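Local structure of amidase (Bacillus anthracis, 5EWQ) at residues K314-R328 / G444-V456. The protein probably hydrolyses amide bonds to release a carboxylic acid and ammonia, as a member of the amidase signature family. Residues are numbered along the deposited sequence; the frame is centred on the assembly and turned at random.
Sequences KIGLLFSVDQQDENR and GLDALVMINNEEV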
loop_
_atom_site.group_PDB
_atom_site.type_symbol
_atom_site.label_atom_id
_atom_site.label_comp_id
_atom_site.label_asym_id
_atom_site.label_seq_id
_atom_site.Cartn_x
_atom_site.Cartn_y
_atom_site.Cartn_z
ATOM N N LYS A 314 5.667 3.243 25.897
ATOM C CA LYS A 314 6.674 2.205 26.080
ATOM C C LYS A 314 6.834 1.376 24.809
ATOM O O LYS A 314 6.091 0.421 24.584
ATOM C CB LYS A 314 6.303 1.297 27.254
ATOM C CG LYS A 314 5.876 2.041 28.508
ATOM C CD LYS A 314 5.505 1.074 29.620
ATOM C CE LYS A 314 4.844 1.796 30.783
ATOM N NZ LYS A 314 3.562 2.433 30.375
ATOM N N ILE A 315 7.805 1.747 23.982
ATOM C CA ILE A 315 8.030 1.058 22.715
ATOM C C ILE A 315 9.096 -0.025 22.846
ATOM O O ILE A 315 10.220 0.244 23.265
ATOM C CB ILE A 315 8.448 2.037 21.596
ATOM C CG1 ILE A 315 7.302 2.991 21.250
ATOM C CG2 ILE A 315 8.872 1.274 20.354
ATOM C CD1 ILE A 315 7.291 4.266 22.062
ATOM N N GLY A 316 8.732 -1.253 22.484
ATOM C CA GLY A 316 9.663 -2.366 22.516
ATOM C C GLY A 316 10.385 -2.540 21.195
ATOM O O GLY A 316 9.760 -2.736 20.154
ATOM N N LEU A 317 11.711 -2.472 21.240
ATOM C CA LEU A 317 12.527 -2.575 20.036
ATOM C C LEU A 317 12.638 -4.016 19.545
ATOM O O LEU A 317 12.836 -4.938 20.336
ATOM C CB LEU A 317 13.925 -2.004 20.286
ATOM C CG LEU A 317 14.135 -0.500 20.091
ATOM C CD1 LEU A 317 13.284 0.325 21.045
ATOM C CD2 LEU A 317 15.605 -0.159 20.256
ATOM N N LEU A 318 12.507 -4.197 18.235
ATOM C CA LEU A 318 12.637 -5.516 17.626
ATOM C C LEU A 318 13.944 -5.623 16.849
ATOM O O LEU A 318 14.124 -6.528 16.035
ATOM C CB LEU A 318 11.449 -5.804 16.706
ATOM C CG LEU A 318 10.072 -5.751 17.368
ATOM C CD1 LEU A 318 8.984 -6.167 16.390
ATOM C CD2 LEU A 318 10.048 -6.623 18.612
ATOM N N PHE A 319 14.852 -4.686 17.107
ATOM C CA PHE A 319 16.154 -4.679 16.452
ATOM C C PHE A 319 17.249 -4.277 17.431
ATOM O O PHE A 319 16.992 -3.585 18.416
ATOM C CB PHE A 319 16.150 -3.732 15.247
ATOM C CG PHE A 319 15.939 -2.286 15.607
ATOM C CD1 PHE A 319 14.661 -1.759 15.698
ATOM C CD2 PHE A 319 17.020 -1.450 15.843
ATOM C CE1 PHE A 319 14.465 -0.429 16.025
ATOM C CE2 PHE A 319 16.830 -0.121 16.172
ATOM C CZ PHE A 319 15.551 0.390 16.262
ATOM N N SER A 320 18.474 -4.711 17.151
ATOM C CA SER A 320 19.621 -4.354 17.976
ATOM C C SER A 320 20.656 -3.593 17.155
ATOM O O SER A 320 21.079 -4.052 16.094
ATOM C CB SER A 320 20.247 -5.603 18.599
ATOM O OG SER A 320 20.551 -6.567 17.606
ATOM N N VAL A 321 21.057 -2.428 17.654
ATOM C CA VAL A 321 21.995 -1.562 16.946
ATOM C C VAL A 321 23.382 -2.192 16.843
ATOM O O VAL A 321 24.039 -2.100 15.807
ATOM C CB VAL A 321 22.111 -0.187 17.637
ATOM C CG1 VAL A 321 23.076 0.715 16.880
ATOM C CG2 VAL A 321 20.745 0.466 17.746
ATOM N N ASP A 322 23.816 -2.837 17.921
ATOM C CA ASP A 322 25.148 -3.428 17.981
ATOM C C ASP A 322 25.316 -4.578 16.989
ATOM O O ASP A 322 26.381 -4.742 16.393
ATOM C CB ASP A 322 25.448 -3.920 19.399
ATOM N N GLN A 323 24.262 -5.367 16.814
ATOM C CA GLN A 323 24.315 -6.526 15.930
ATOM C C GLN A 323 24.040 -6.125 14.482
ATOM O O GLN A 323 24.141 -6.943 13.568
ATOM C CB GLN A 323 23.314 -7.590 16.387
ATOM C CG GLN A 323 23.610 -8.995 15.889
ATOM C CD GLN A 323 22.586 -10.007 16.361
ATOM O OE1 GLN A 323 21.470 -9.649 16.740
ATOM N NE2 GLN A 323 22.961 -11.281 16.347
ATOM N N GLN A 324 23.697 -4.857 14.279
ATOM C CA GLN A 324 23.396 -4.352 12.947
ATOM C C GLN A 324 24.674 -4.160 12.138
ATOM O O GLN A 324 25.745 -3.934 12.701
ATOM C CB GLN A 324 22.627 -3.032 13.034
ATOM C CG GLN A 324 21.678 -2.791 11.876
ATOM C CD GLN A 324 20.493 -3.734 11.900
ATOM O OE1 GLN A 324 19.600 -3.604 12.737
ATOM N NE2 GLN A 324 20.481 -4.695 10.984
ATOM N N ASP A 325 24.558 -4.251 10.818
ATOM C CA ASP A 325 25.696 -4.034 9.934
ATOM C C ASP A 325 26.131 -2.573 9.976
ATOM O O ASP A 325 25.383 -1.709 10.433
ATOM C CB ASP A 325 25.355 -4.446 8.502
ATOM N N GLU A 326 27.339 -2.301 9.493
ATOM C CA GLU A 326 27.879 -0.944 9.495
ATOM C C GLU A 326 27.074 -0.018 8.587
ATOM O O GLU A 326 27.131 1.205 8.722
ATOM C CB GLU A 326 29.347 -0.954 9.063
ATOM N N ASN A 327 26.323 -0.610 7.664
ATOM C CA ASN A 327 25.517 0.154 6.721
ATOM C C ASN A 327 24.279 0.761 7.379
ATOM O O ASN A 327 23.945 1.920 7.135
ATOM C CB ASN A 327 25.104 -0.732 5.545
ATOM C CG ASN A 327 25.133 0.004 4.221
ATOM O OD1 ASN A 327 25.891 0.957 4.044
ATOM N ND2 ASN A 327 24.306 -0.437 3.280
ATOM N N ARG A 328 23.603 -0.023 8.214
ATOM C CA ARG A 328 22.383 0.435 8.874
ATOM C C ARG A 328 22.615 0.834 10.329
ATOM O O ARG A 328 21.667 1.165 11.042
ATOM C CB ARG A 328 21.300 -0.645 8.816
ATOM C CG ARG A 328 20.852 -1.033 7.417
ATOM C CD ARG A 328 19.373 -1.399 7.410
ATOM N NE ARG A 328 19.098 -2.616 6.652
ATOM C CZ ARG A 328 18.915 -3.812 7.201
ATOM N NH1 ARG A 328 18.974 -3.953 8.519
ATOM N NH2 ARG A 328 18.669 -4.867 6.437
ATOM N N GLY A 444 2.879 -4.463 29.215
ATOM C CA GLY A 444 2.388 -3.097 29.156
ATOM C C GLY A 444 3.027 -2.204 28.109
ATOM O O GLY A 444 3.004 -0.979 28.236
ATOM N N LEU A 445 3.594 -2.809 27.070
ATOM C CA LEU A 445 4.198 -2.043 25.985
ATOM C C LEU A 445 3.121 -1.507 25.050
ATOM O O LEU A 445 2.207 -2.233 24.659
ATOM C CB LEU A 445 5.198 -2.898 25.204
ATOM C CG LEU A 445 6.645 -2.980 25.702
ATOM C CD1 LEU A 445 6.731 -3.381 27.165
ATOM C CD2 LEU A 445 7.422 -3.958 24.845
ATOM N N ASP A 446 3.232 -0.232 24.691
ATOM C CA ASP A 446 2.238 0.407 23.837
ATOM C C ASP A 446 2.392 0.003 22.373
ATOM O O ASP A 446 1.400 -0.133 21.655
ATOM C CB ASP A 446 2.321 1.928 23.975
ATOM C CG ASP A 446 1.806 2.418 25.315
ATOM O OD1 ASP A 446 0.731 1.947 25.746
ATOM O OD2 ASP A 446 2.477 3.264 25.940
ATOM N N ALA A 447 3.633 -0.188 21.935
ATOM C CA ALA A 447 3.899 -0.557 20.549
ATOM C C ALA A 447 5.268 -1.206 20.379
ATOM O O ALA A 447 6.129 -1.105 21.252
ATOM C CB ALA A 447 3.786 0.666 19.648
ATOM N N LEU A 448 5.456 -1.875 19.246
ATOM C CA LEU A 448 6.728 -2.504 18.908
ATOM C C LEU A 448 7.251 -1.960 17.583
ATOM O O LEU A 448 6.521 -1.917 16.595
ATOM C CB LEU A 448 6.575 -4.025 18.830
ATOM C CG LEU A 448 6.994 -4.866 20.038
ATOM C CD1 LEU A 448 6.385 -4.336 21.324
ATOM C CD2 LEU A 448 6.603 -6.321 19.825
ATOM N N VAL A 449 8.515 -1.547 17.562
ATOM C CA VAL A 449 9.105 -0.986 16.352
ATOM C C VAL A 449 10.133 -1.941 15.740
ATOM O O VAL A 449 10.866 -2.628 16.454
ATOM C CB VAL A 449 9.762 0.391 16.633
ATOM C CG1 VAL A 449 10.949 0.248 17.576
ATOM C CG2 VAL A 449 10.177 1.070 15.334
HETATM N N MSE A 450 10.166 -1.996 14.413
HETATM C CA MSE A 450 11.087 -2.873 13.701
HETATM C C MSE A 450 11.784 -2.127 12.570
HETATM O O MSE A 450 11.368 -1.032 12.189
HETATM C CB MSE A 450 10.346 -4.087 13.139
HETATM C CG MSE A 450 9.757 -3.854 11.757
HETATM SE SE MSE A 450 8.606 -5.300 11.143
HETATM C CE MSE A 450 6.998 -4.819 12.127
ATOM N N ILE A 451 12.846 -2.722 12.037
ATOM C CA ILE A 451 13.515 -2.181 10.861
ATOM C C ILE A 451 13.028 -2.905 9.610
ATOM O O ILE A 451 13.154 -4.125 9.507
ATOM C CB ILE A 451 15.046 -2.303 10.964
ATOM C CG1 ILE A 451 15.569 -1.470 12.134
ATOM C CG2 ILE A 451 15.704 -1.864 9.666
ATOM C CD1 ILE A 451 17.076 -1.474 12.260
ATOM N N ASN A 452 12.473 -2.143 8.670
ATOM C CA ASN A 452 11.901 -2.692 7.442
ATOM C C ASN A 452 10.842 -3.758 7.721
ATOM O O ASN A 452 9.925 -3.536 8.509
ATOM C CB ASN A 452 13.001 -3.264 6.544
ATOM C CG ASN A 452 13.991 -2.208 6.091
ATOM O OD1 ASN A 452 13.662 -1.023 6.023
ATOM N ND2 ASN A 452 15.208 -2.633 5.776
ATOM N N ASN A 453 10.976 -4.915 7.081
ATOM C CA ASN A 453 9.977 -5.971 7.214
ATOM C C ASN A 453 10.525 -7.248 7.849
ATOM O O ASN A 453 10.177 -8.355 7.436
ATOM C CB ASN A 453 9.374 -6.298 5.845
ATOM C CG ASN A 453 10.399 -6.846 4.872
ATOM O OD1 ASN A 453 11.580 -6.502 4.936
ATOM N ND2 ASN A 453 9.952 -7.709 3.968
ATOM N N GLU A 454 11.366 -7.090 8.865
ATOM C CA GLU A 454 12.017 -8.231 9.499
ATOM C C GLU A 454 11.066 -9.047 10.376
ATOM O O GLU A 454 11.231 -10.260 10.515
ATOM C CB GLU A 454 13.214 -7.760 10.328
ATOM C CG GLU A 454 14.323 -7.133 9.499
ATOM C CD GLU A 454 15.445 -6.574 10.350
ATOM O OE1 GLU A 454 15.363 -6.677 11.593
ATOM O OE2 GLU A 454 16.411 -6.027 9.776
ATOM N N GLU A 455 10.073 -8.386 10.964
ATOM C CA GLU A 455 9.129 -9.065 11.849
ATOM C C GLU A 455 7.680 -8.740 11.496
ATOM O O GLU A 455 7.001 -8.026 12.233
ATOM C CB GLU A 455 9.401 -8.690 13.309
ATOM C CG GLU A 455 10.816 -8.982 13.785
ATOM C CD GLU A 455 11.141 -10.463 13.787
ATOM O OE1 GLU A 455 10.218 -11.278 13.996
ATOM O OE2 GLU A 455 12.323 -10.812 13.577
ATOM N N VAL A 456 7.204 -9.275 10.376
ATOM C CA VAL A 456 5.844 -9.007 9.921
ATOM C C VAL A 456 4.962 -10.248 10.032
ATOM O O VAL A 456 3.739 -10.145 10.136
ATOM C CB VAL A 456 5.832 -8.506 8.463
ATOM C CG1 VAL A 456 4.459 -7.968 8.091
ATOM C CG2 VAL A 456 6.880 -7.433 8.272
#
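Two neighbouring parallel strands of the mixed central sheet, 314-317 and 447-451, meet here, with Ile315 opposite Ala447, Gly316 opposite Leu448 and Leu317 opposite Val449. Their axes approach to 4.6 Å at 37°, and the hydrogen bonds run from Gly316 N to Ala447 O (2.9 Å), Val449 N to Gly316 O and Leu318 N to Val449 O. At the beginning of the pair Asp446 grips Lys314 twice: its amide bonds to Lys314 O, while Asp446 OD2 takes Lys314 N at 3.2 Å on its anti side, out of the carboxylate plane. Ile315 CG2 packs on Val449 CG1 at 3.6 Å, on the face where Leu317 also lies; the other face carries Leu448, whose CD2 meets Leu318 CD2 at 3.7 Å, the two side chains crossing nearly at right angles. Beyond the strands, Phe319 holds CG between its backbone N and carbonyl carbon (chi1 64°), presenting a ring face to Ile451; Ile451 CG1 lies 3.8 Å from the ring centroid, 22° off the normal, a CH-pi contact. Ile335 and Ala332 of helix 329-341 touch Phe319 and Ile451 respectively. Farther out, a long salt bridge joins Arg328 NH1 to Glu454 OE2 (3.5 Å), and Asn452 ND2 lies over one guanidinium face. Strand 314-317 continues through helix 329-341 to strand 345-347, its parallel neighbour on the side away from 447-451, a beta-alpha-beta crossover at the edge of the alpha/beta amidase fold.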